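Local coordinates for AB hydrolase-1 domain-containing protein (Parabacteroides distasonis, PDB 4Q34), which is uncharacterized but probably acts as an esterase of the alpha/beta hydrolase family, on a substrate not yet known, at residues Thr65-Glu70 with Ser302-Ile307; Asp87-Gly92 with Glu154-Ala159; Glu126-Lys131 with Gly295-Pro300. One frame throughout, in Å; residues are numbered along the deposited sequence.

Contact 1 of 3, residues Thr65-Glu70 with Ser302-Ile307; sequences TPDGRE and SDLNNI
Thr-65 and Ser-302 bring the two backbones closest, their CA atoms 5.0 Å apart, and each segment folds into a type I beta turn, Thr-65 to Gly-68 and Asp-303 to Asn-306. Arg-69 has the largest share of the contact and gives three of the four hydrogen bonds across it. Its chain bends at chi3 (-62°), which places NE beside Asp-67 OD2 at 2.7 Å. With NH2 on Asp-67 OD1, this is a side-on salt bridge within 65-70, one nitrogen to each oxygen. Thr-65 OG1 also bonds Asp-67 OD1, from above the carboxylate plane, and lies over one face of the guanidinium. Leu-304 CA lies over the opposite face, toward the rim, and Leu-304 CD2 comes within 3.5 Å of Asp-67 OD2. The loop after strand 49-52 is pinned to the turn that leads into helix 306-319 of the alpha/beta hydrolase fold. Arg-69 NH2 donates to Ser-302 O (3.0 Å), from above the carbonyl plane, and NH1 weakly to Asp-303 O and Asn-306 OD1. The Asn-306 amide, turned 79° from the guanidinium, donates from ND2 almost straight to Glu-70 O (3.0 Å, 168°), on a lone pair. Water 1 donates to Glu-70 O (2.7 Å) and, weakly, to Asn-306 OD1.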
loop_
_atom_site.group_PDB
_atom_site.type_symbol
_atom_site.label_atom_id
_atom_site.label_comp_id
_atom_site.label_asym_id
_atom_site.label_seq_id
_atom_site.Cartn_x
_atom_site.Cartn_y
_atom_site.Cartn_z
ATOM N N THR A 65 0.755 -1.223 -14.936
ATOM C CA THR A 65 1.920 -1.967 -15.412
ATOM C C THR A 65 3.159 -1.085 -15.300
ATOM O O THR A 65 3.077 0.151 -15.206
ATOM C CB THR A 65 1.702 -2.440 -16.871
ATOM O OG1 THR A 65 1.822 -1.335 -17.795
ATOM C CG2 THR A 65 0.375 -3.120 -17.035
ATOM N N PRO A 66 4.355 -1.689 -15.359
ATOM C CA PRO A 66 5.526 -0.841 -15.194
ATOM C C PRO A 66 5.707 0.255 -16.271
ATOM O O PRO A 66 6.293 1.310 -16.005
ATOM C CB PRO A 66 6.698 -1.818 -15.191
ATOM C CG PRO A 66 6.153 -3.171 -15.270
ATOM C CD PRO A 66 4.655 -3.130 -15.417
ATOM N N ASP A 67 5.167 0.007 -17.464
ATOM C CA ASP A 67 5.201 0.959 -18.549
ATOM C C ASP A 67 4.002 1.901 -18.612
ATOM O O ASP A 67 3.897 2.697 -19.546
ATOM C CB ASP A 67 5.356 0.252 -19.889
ATOM C CG ASP A 67 4.223 -0.699 -20.200
ATOM O OD1 ASP A 67 3.856 -1.557 -19.362
ATOM O OD2 ASP A 67 3.694 -0.581 -21.322
ATOM N N GLY A 68 3.125 1.847 -17.615
ATOM C CA GLY A 68 2.092 2.831 -17.444
ATOM C C GLY A 68 0.695 2.511 -17.963
ATOM O O GLY A 68 -0.154 3.400 -17.992
ATOM N N ARG A 69 0.432 1.250 -18.305
ATOM C CA ARG A 69 -0.861 0.800 -18.851
ATOM C C ARG A 69 -1.724 0.242 -17.728
ATOM O O ARG A 69 -1.258 -0.057 -16.623
ATOM C CB ARG A 69 -0.658 -0.285 -19.930
ATOM C CG ARG A 69 -0.037 0.241 -21.208
ATOM C CD ARG A 69 0.298 -0.885 -22.177
ATOM N NE ARG A 69 1.265 -1.739 -21.523
ATOM C CZ ARG A 69 1.035 -2.936 -20.991
ATOM N NH1 ARG A 69 -0.147 -3.542 -21.098
ATOM N NH2 ARG A 69 2.020 -3.557 -20.380
ATOM N N GLU A 70 -3.013 0.089 -17.996
ATOM C CA GLU A 70 -3.900 -0.468 -16.972
ATOM C C GLU A 70 -3.587 -1.920 -16.708
ATOM O O GLU A 70 -3.278 -2.691 -17.635
ATOM C CB GLU A 70 -5.352 -0.355 -17.443
ATOM C CG GLU A 70 -5.852 1.070 -17.485
ATOM C CD GLU A 70 -7.356 1.055 -17.618
ATOM O OE1 GLU A 70 -7.860 0.182 -18.370
ATOM O OE2 GLU A 70 -8.022 1.823 -16.915
ATOM N N SER A 302 0.720 -8.172 -16.366
ATOM C CA SER A 302 1.192 -6.776 -16.602
ATOM C C SER A 302 1.985 -6.619 -17.905
ATOM O O SER A 302 2.471 -5.538 -18.219
ATOM C CB SER A 302 1.996 -6.233 -15.397
ATOM O OG SER A 302 3.116 -7.058 -15.060
ATOM N N ASP A 303 2.116 -7.717 -18.633
ATOM C CA ASP A 303 2.818 -7.706 -19.924
ATOM C C ASP A 303 2.069 -6.835 -20.959
ATOM O O ASP A 303 0.912 -6.472 -20.756
ATOM C CB ASP A 303 2.947 -9.132 -20.453
ATOM C CG ASP A 303 4.039 -9.940 -19.768
ATOM O OD1 ASP A 303 4.938 -9.390 -19.075
ATOM O OD2 ASP A 303 3.987 -11.176 -19.930
ATOM N N LEU A 304 2.713 -6.569 -22.097
ATOM C CA LEU A 304 2.127 -5.716 -23.147
ATOM C C LEU A 304 0.829 -6.241 -23.686
ATOM O O LEU A 304 0.002 -5.429 -24.108
ATOM C CB LEU A 304 3.105 -5.509 -24.305
ATOM C CG LEU A 304 4.367 -4.716 -23.923
ATOM C CD1 LEU A 304 5.345 -4.756 -25.107
ATOM C CD2 LEU A 304 4.042 -3.273 -23.562
ATOM N N ASN A 305 0.633 -7.561 -23.671
ATOM C CA ASN A 305 -0.602 -8.183 -24.184
ATOM C C ASN A 305 -1.544 -8.572 -23.046
ATOM O O ASN A 305 -2.304 -9.541 -23.165
ATOM C CB ASN A 305 -0.261 -9.435 -25.023
ATOM C CG ASN A 305 0.456 -10.509 -24.223
ATOM O OD1 ASN A 305 0.868 -10.296 -23.079
ATOM N ND2 ASN A 305 0.562 -11.692 -24.799
ATOM N N ASN A 306 -1.477 -7.846 -21.943
ATOM C CA ASN A 306 -2.236 -8.248 -20.761
ATOM C C ASN A 306 -3.757 -8.216 -20.950
ATOM O O ASN A 306 -4.485 -8.930 -20.261
ATOM C CB ASN A 306 -1.819 -7.507 -19.494
ATOM C CG ASN A 306 -2.201 -6.036 -19.482
ATOM O OD1 ASN A 306 -2.409 -5.402 -20.494
ATOM N ND2 ASN A 306 -2.299 -5.483 -18.262
ATOM N N ILE A 307 -4.228 -7.413 -21.902
ATOM C CA ILE A 307 -5.660 -7.433 -22.193
ATOM C C ILE A 307 -6.060 -8.798 -22.765
ATOM O O ILE A 307 -7.094 -9.359 -22.444
ATOM C CB ILE A 307 -6.087 -6.241 -23.093
ATOM C CG1 ILE A 307 -5.873 -4.907 -22.334
ATOM C CG2 ILE A 307 -7.530 -6.424 -23.559
ATOM C CD1 ILE A 307 -6.020 -3.632 -23.160
HETATM O O HOH W 1 -4.127 -2.478 -20.204
#

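Contact 2 of 3, residues Asp87-Gly92 with Glu154-Ala159; sequences DQPRRG and EVYSDA
Pro-89 and Tyr-156 centre a buried packing contact between the loop that follows strand 83-87 and the helix 153-167; no direct hydrogen bond joins the two segments. The loop makes a type II beta turn from Gln-88 to Arg-91. Pro-89 sits at its second position and presses its ring on the helix. CG of Pro-89 meets Ala-159 CB at 3.6 Å, and its CB meets Val-155 CG1 at 3.8 Å. Gln-88 lies over one face of the Tyr-156 ring, amide and ring planes 21° apart and stacked. NE2 of Gln-88 is 3.3 Å from Tyr-156 CZ, offset toward the rim, while Gln-88 CG makes a CH-pi contact over the same ring. Strand 83-87 and strand 170-175 both run parallel to strand 49-52, and helix 153-167 lies on the crossover between them, as in the alpha/beta hydrolase core. Water 2 ties the buried polar atoms together. It accepts from Gln-88 NE2 (3.0 Å), donates to Pro-89 O (2.8 Å) and bonds Tyr-156 OH (2.9 Å). Val-155 CG1 lies over one face of the Arg-90 guanidinium, toward the rim. Arg-90 NH1 hydrogen-bonds Thr-150 O, and salt bridges join NH1 to Glu-99 and NH2 to Asp-32.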
loop_
_atom_site.group_PDB
_atom_site.type_symbol
_atom_site.label_atom_id
_atom_site.label_comp_id
_atom_site.label_asym_id
_atom_site.label_seq_id
_atom_site.Cartn_x
_atom_site.Cartn_y
_atom_site.Cartn_z
ATOM N N ASP A 87 -2.210 -6.713 0.120
ATOM C CA ASP A 87 -0.840 -6.865 0.580
ATOM C C ASP A 87 -0.900 -7.871 1.748
ATOM O O ASP A 87 -1.553 -7.641 2.777
ATOM C CB ASP A 87 -0.274 -5.580 1.071
ATOM C CG ASP A 87 -0.273 -4.494 0.010
ATOM O OD1 ASP A 87 -0.021 -4.734 -1.193
ATOM O OD2 ASP A 87 -0.483 -3.319 0.418
ATOM N N GLN A 88 -0.280 -9.022 1.533
ATOM C CA GLN A 88 -0.337 -10.111 2.455
ATOM C C GLN A 88 0.411 -9.719 3.713
ATOM O O GLN A 88 1.162 -8.755 3.705
ATOM C CB GLN A 88 0.232 -11.393 1.822
ATOM C CG GLN A 88 1.747 -11.498 1.899
ATOM C CD GLN A 88 2.380 -12.607 1.101
ATOM O OE1 GLN A 88 1.719 -13.439 0.455
ATOM N NE2 GLN A 88 3.727 -12.630 1.148
ATOM N N PRO A 89 0.160 -10.439 4.824
ATOM C CA PRO A 89 0.904 -10.221 6.088
ATOM C C PRO A 89 2.394 -10.015 5.852
ATOM O O PRO A 89 3.019 -10.743 5.078
ATOM C CB PRO A 89 0.643 -11.509 6.855
ATOM C CG PRO A 89 -0.707 -11.918 6.398
ATOM C CD PRO A 89 -0.594 -11.690 4.899
ATOM N N ARG A 90 2.937 -9.036 6.572
ATOM C CA ARG A 90 4.372 -8.703 6.592
ATOM C C ARG A 90 4.903 -8.068 5.312
ATOM O O ARG A 90 6.094 -8.015 5.123
ATOM C CB ARG A 90 5.210 -9.938 6.942
ATOM C CG ARG A 90 4.721 -10.621 8.196
ATOM C CD ARG A 90 5.380 -11.981 8.436
ATOM N NE ARG A 90 4.885 -12.544 9.690
ATOM C CZ ARG A 90 5.122 -13.787 10.127
ATOM N NH1 ARG A 90 5.865 -14.634 9.405
ATOM N NH2 ARG A 90 4.637 -14.174 11.313
ATOM N N ARG A 91 4.010 -7.609 4.440
ATOM C CA ARG A 91 4.385 -7.061 3.146
ATOM C C ARG A 91 3.755 -5.679 2.912
ATOM O O ARG A 91 2.519 -5.480 3.054
ATOM C CB ARG A 91 3.964 -8.012 2.044
ATOM C CG ARG A 91 4.609 -7.738 0.704
ATOM C CD ARG A 91 6.103 -8.072 0.655
ATOM N NE ARG A 91 6.421 -9.482 0.878
ATOM C CZ ARG A 91 6.224 -10.490 0.019
ATOM N NH1 ARG A 91 5.621 -10.320 -1.173
ATOM N NH2 ARG A 91 6.592 -11.715 0.377
ATOM N N GLY A 92 4.566 -4.723 2.499
ATOM C CA GLY A 92 4.050 -3.399 2.077
ATOM C C GLY A 92 3.251 -2.705 3.172
ATOM O O GLY A 92 3.738 -2.588 4.268
ATOM N N GLU A 154 1.346 -20.414 6.464
ATOM C CA GLU A 154 0.234 -20.521 7.398
ATOM C C GLU A 154 -0.286 -19.127 7.752
ATOM O O GLU A 154 -1.512 -18.862 7.681
ATOM C CB GLU A 154 0.627 -21.255 8.691
ATOM C CG GLU A 154 -0.498 -21.287 9.726
ATOM C CD GLU A 154 -0.188 -22.113 10.956
ATOM O OE1 GLU A 154 1.016 -22.322 11.217
ATOM O OE2 GLU A 154 -1.142 -22.566 11.654
ATOM N N VAL A 155 0.645 -18.213 8.040
ATOM C CA VAL A 155 0.307 -16.828 8.417
ATOM C C VAL A 155 -0.350 -16.136 7.205
ATOM O O VAL A 155 -1.345 -15.449 7.322
ATOM C CB VAL A 155 1.557 -16.063 8.884
ATOM C CG1 VAL A 155 1.256 -14.585 9.062
ATOM C CG2 VAL A 155 2.097 -16.643 10.194
ATOM N N TYR A 156 0.213 -16.364 6.020
ATOM C CA TYR A 156 -0.297 -15.716 4.815
ATOM C C TYR A 156 -1.675 -16.221 4.485
ATOM O O TYR A 156 -2.622 -15.440 4.243
ATOM C CB TYR A 156 0.655 -15.960 3.628
ATOM C CG TYR A 156 2.080 -15.436 3.710
ATOM C CD1 TYR A 156 2.492 -14.460 4.655
ATOM C CD2 TYR A 156 3.016 -15.849 2.776
ATOM C CE1 TYR A 156 3.778 -13.981 4.682
ATOM C CE2 TYR A 156 4.322 -15.396 2.820
ATOM C CZ TYR A 156 4.701 -14.455 3.747
ATOM O OH TYR A 156 5.967 -13.936 3.753
ATOM N N SER A 157 -1.822 -17.528 4.474
ATOM C CA SER A 157 -3.100 -18.117 4.078
ATOM C C SER A 157 -4.166 -17.883 5.171
ATOM O O SER A 157 -5.352 -17.766 4.890
ATOM C CB SER A 157 -2.938 -19.594 3.737
ATOM O OG SER A 157 -2.495 -20.359 4.841
ATOM N N ASP A 158 -3.766 -17.803 6.435
ATOM C CA ASP A 158 -4.759 -17.443 7.429
ATOM C C ASP A 158 -5.438 -16.094 7.146
ATOM O O ASP A 158 -6.620 -15.925 7.393
ATOM C CB ASP A 158 -4.164 -17.383 8.852
ATOM C CG ASP A 158 -4.000 -18.754 9.509
ATOM O OD1 ASP A 158 -4.505 -19.767 9.034
ATOM O OD2 ASP A 158 -3.322 -18.784 10.556
ATOM N N ALA A 159 -4.676 -15.121 6.711
ATOM C CA ALA A 159 -5.245 -13.800 6.476
ATOM C C ALA A 159 -6.142 -13.847 5.245
ATOM O O ALA A 159 -7.210 -13.257 5.227
ATOM C CB ALA A 159 -4.176 -12.768 6.355
HETATM O O HOH W 2 5.132 -11.148 3.311
#

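Contact 3 of 3, residues Glu126-Lys131 with Gly295-Pro300; sequences EGVQFK and GNTHFP
Gln-129 and Gly-295 are joined by the single hydrogen bond between the segments. Gln-129 N donates to Gly-295 O at 2.8 Å with an angle of 157°, from above the carbonyl plane. Gln-129 is the centre of an inverse gamma turn, closed weakly from Phe-130 N to Val-128 O.

Two CA-H...O contacts flank the bond. Gly-295 CA approaches Gly-127 O at 3.6 Å, and Val-128 CA approaches Gly-295 O at 3.5 Å. Gly-295 has positive phi, and Gly-127 O stands where a side chain would point, so this close approach depends on the missing CB.

Carbon packing adds little. Val-128 CG2 meets Thr-297 CG2 at 3.4 Å, tighter than usual for two methyl groups. The Val-128 methyl stands anti to the backbone N, and the two side chains cross obliquely. Phe-130 CB is a looser neighbour of Thr-297 CG2. Gln-129 CB and CG pack on the Gly-295 carbonyl, CG 3.5 Å from Gly-295 C. The chain then bends at chi2 (-77°), and Gln-129 NE2 donates to His-294 O.

Side-chain polar groups hold the second segment in shape. Thr-297 OG1 accepts from Phe-299 N at 3.0 Å, an ST turn around His-298. Asp-303 has one carboxylate oxygen on Thr-297 OG1 and the other on Asn-296 ND2, which also bonds Asn-305.

The turn carries His-298, whose ND1 bonds Glu-199 OE1 and whose side chain touches Ser-176. Ser-176 follows strand 170-175 and precedes helix 178-185, the nucleophile-elbow position. These contacts are consistent with an alpha/beta hydrolase catalytic triad of Ser-176, His-298 and Glu-199, with His-298 on the loop after the last strand of the sheet and the acid after strand 192-198, as in esterase 713-like relatives.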
loop_
_atom_site.group_PDB
_atom_site.type_symbol
_atom_site.label_atom_id
_atom_site.label_comp_id
_atom_site.label_asym_id
_atom_site.label_seq_id
_atom_site.Cartn_x
_atom_site.Cartn_y
_atom_site.Cartn_z
ATOM N N GLU A 126 14.031 -11.710 -27.483
ATOM C CA GLU A 126 13.337 -11.365 -28.698
ATOM C C GLU A 126 11.844 -11.662 -28.582
ATOM O O GLU A 126 11.446 -12.754 -28.157
ATOM C CB GLU A 126 13.928 -12.124 -29.894
ATOM C CG GLU A 126 13.182 -11.804 -31.177
ATOM C CD GLU A 126 13.991 -12.115 -32.398
ATOM O OE1 GLU A 126 14.365 -13.300 -32.547
ATOM O OE2 GLU A 126 14.240 -11.179 -33.192
ATOM N N GLY A 127 11.029 -10.687 -28.985
ATOM C CA GLY A 127 9.571 -10.784 -28.952
ATOM C C GLY A 127 8.931 -10.691 -27.583
ATOM O O GLY A 127 7.731 -10.926 -27.456
ATOM N N VAL A 128 9.713 -10.395 -26.553
ATOM C CA VAL A 128 9.157 -10.353 -25.191
ATOM C C VAL A 128 8.089 -9.272 -25.104
ATOM O O VAL A 128 8.231 -8.197 -25.670
ATOM C CB VAL A 128 10.261 -10.194 -24.095
ATOM C CG1 VAL A 128 10.873 -8.790 -24.092
ATOM C CG2 VAL A 128 9.736 -10.571 -22.717
ATOM N N GLN A 129 7.036 -9.552 -24.329
ATOM C CA GLN A 129 5.874 -8.671 -24.187
ATOM C C GLN A 129 6.113 -7.683 -23.024
ATOM O O GLN A 129 5.355 -7.613 -22.055
ATOM C CB GLN A 129 4.622 -9.527 -23.900
ATOM C CG GLN A 129 4.158 -10.383 -25.066
ATOM C CD GLN A 129 3.422 -9.616 -26.145
ATOM O OE1 GLN A 129 3.169 -8.431 -26.026
ATOM N NE2 GLN A 129 3.069 -10.315 -27.225
ATOM N N PHE A 130 7.192 -6.934 -23.147
ATOM C CA PHE A 130 7.666 -6.058 -22.095
ATOM C C PHE A 130 8.328 -4.867 -22.788
ATOM O O PHE A 130 9.127 -5.015 -23.767
ATOM C CB PHE A 130 8.616 -6.845 -21.178
ATOM C CG PHE A 130 8.945 -6.187 -19.868
ATOM C CD1 PHE A 130 9.993 -5.248 -19.762
ATOM C CD2 PHE A 130 8.246 -6.538 -18.733
ATOM C CE1 PHE A 130 10.340 -4.687 -18.562
ATOM C CE2 PHE A 130 8.576 -5.971 -17.507
ATOM C CZ PHE A 130 9.608 -5.038 -17.425
ATOM N N LYS A 131 7.973 -3.671 -22.333
ATOM C CA LYS A 131 8.547 -2.442 -22.882
ATOM C C LYS A 131 10.019 -2.326 -22.519
ATOM O O LYS A 131 10.406 -2.609 -21.392
ATOM C CB LYS A 131 7.765 -1.205 -22.433
ATOM C CG LYS A 131 7.939 -0.063 -23.439
ATOM C CD LYS A 131 7.242 1.219 -23.019
ATOM C CE LYS A 131 7.538 2.351 -24.001
ATOM N NZ LYS A 131 6.631 3.491 -23.698
ATOM N N GLY A 295 5.515 -14.541 -26.030
ATOM C CA GLY A 295 6.384 -13.533 -25.448
ATOM C C GLY A 295 6.095 -13.156 -23.995
ATOM O O GLY A 295 6.682 -12.206 -23.483
ATOM N N ASN A 296 5.180 -13.845 -23.365
ATOM C CA ASN A 296 4.915 -13.533 -21.976
ATOM C C ASN A 296 6.051 -13.893 -21.044
ATOM O O ASN A 296 6.764 -14.875 -21.241
ATOM C CB ASN A 296 3.581 -14.161 -21.499
ATOM C CG ASN A 296 2.389 -13.464 -22.085
ATOM O OD1 ASN A 296 1.761 -13.931 -23.064
ATOM N ND2 ASN A 296 2.096 -12.286 -21.540
ATOM N N THR A 297 6.183 -13.035 -20.029
ATOM C CA THR A 297 7.127 -13.133 -18.949
ATOM C C THR A 297 6.426 -13.854 -17.776
ATOM O O THR A 297 5.348 -14.395 -17.896
ATOM C CB THR A 297 7.606 -11.713 -18.517
ATOM O OG1 THR A 297 6.523 -11.045 -17.809
ATOM C CG2 THR A 297 8.043 -10.894 -19.729
ATOM N N HIS A 298 7.108 -13.898 -16.654
ATOM C CA HIS A 298 6.551 -14.413 -15.409
ATOM C C HIS A 298 5.401 -13.577 -14.909
ATOM O O HIS A 298 4.698 -14.075 -14.094
ATOM C CB HIS A 298 7.663 -14.456 -14.380
ATOM C CG HIS A 298 7.235 -14.865 -13.010
ATOM N ND1 HIS A 298 6.698 -16.103 -12.742
ATOM C CD2 HIS A 298 7.378 -14.247 -11.820
ATOM C CE1 HIS A 298 6.450 -16.195 -11.444
ATOM N NE2 HIS A 298 6.845 -15.073 -10.868
ATOM N N PHE A 299 5.222 -12.346 -15.414
ATOM C CA PHE A 299 4.058 -11.495 -15.041
ATOM C C PHE A 299 3.090 -11.253 -16.219
ATOM O O PHE A 299 3.001 -10.127 -16.720
ATOM C CB PHE A 299 4.481 -10.122 -14.558
ATOM C CG PHE A 299 5.193 -10.093 -13.258
ATOM C CD1 PHE A 299 6.475 -10.558 -13.143
ATOM C CD2 PHE A 299 4.632 -9.504 -12.152
ATOM C CE1 PHE A 299 7.142 -10.529 -11.947
ATOM C CE2 PHE A 299 5.308 -9.439 -10.950
ATOM C CZ PHE A 299 6.577 -9.973 -10.846
ATOM N N PRO A 300 2.375 -12.290 -16.646
ATOM C CA PRO A 300 1.508 -12.084 -17.818
ATOM C C PRO A 300 0.418 -11.056 -17.615
ATOM O O PRO A 300 -0.010 -10.407 -18.583
ATOM C CB PRO A 300 0.880 -13.473 -18.033
ATOM C CG PRO A 300 1.842 -14.423 -17.415
ATOM C CD PRO A 300 2.401 -13.700 -16.241
#

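From the N terminus, the loop after strand 49-52 opens contact 1, which closes only near the C-terminal end at the start of helix 306-319. Contacts 2 and 3 both nest inside that long loop. Contact 2 begins after strand 83-87 and closes on helix 153-167. Contact 3 joins the loop before helix 134-142 to the loop between strand 283-287 and helix 306-319, so it crosses contact 2 along the chain. In space, contacts 1 and 3 touch: Asp-303 bonds Thr-297 and Asn-296, and Leu-304 packs on Phe-130. Contact 2 lies on the opposite side of the chain's centre from contact 3, about 28 Å away between centres.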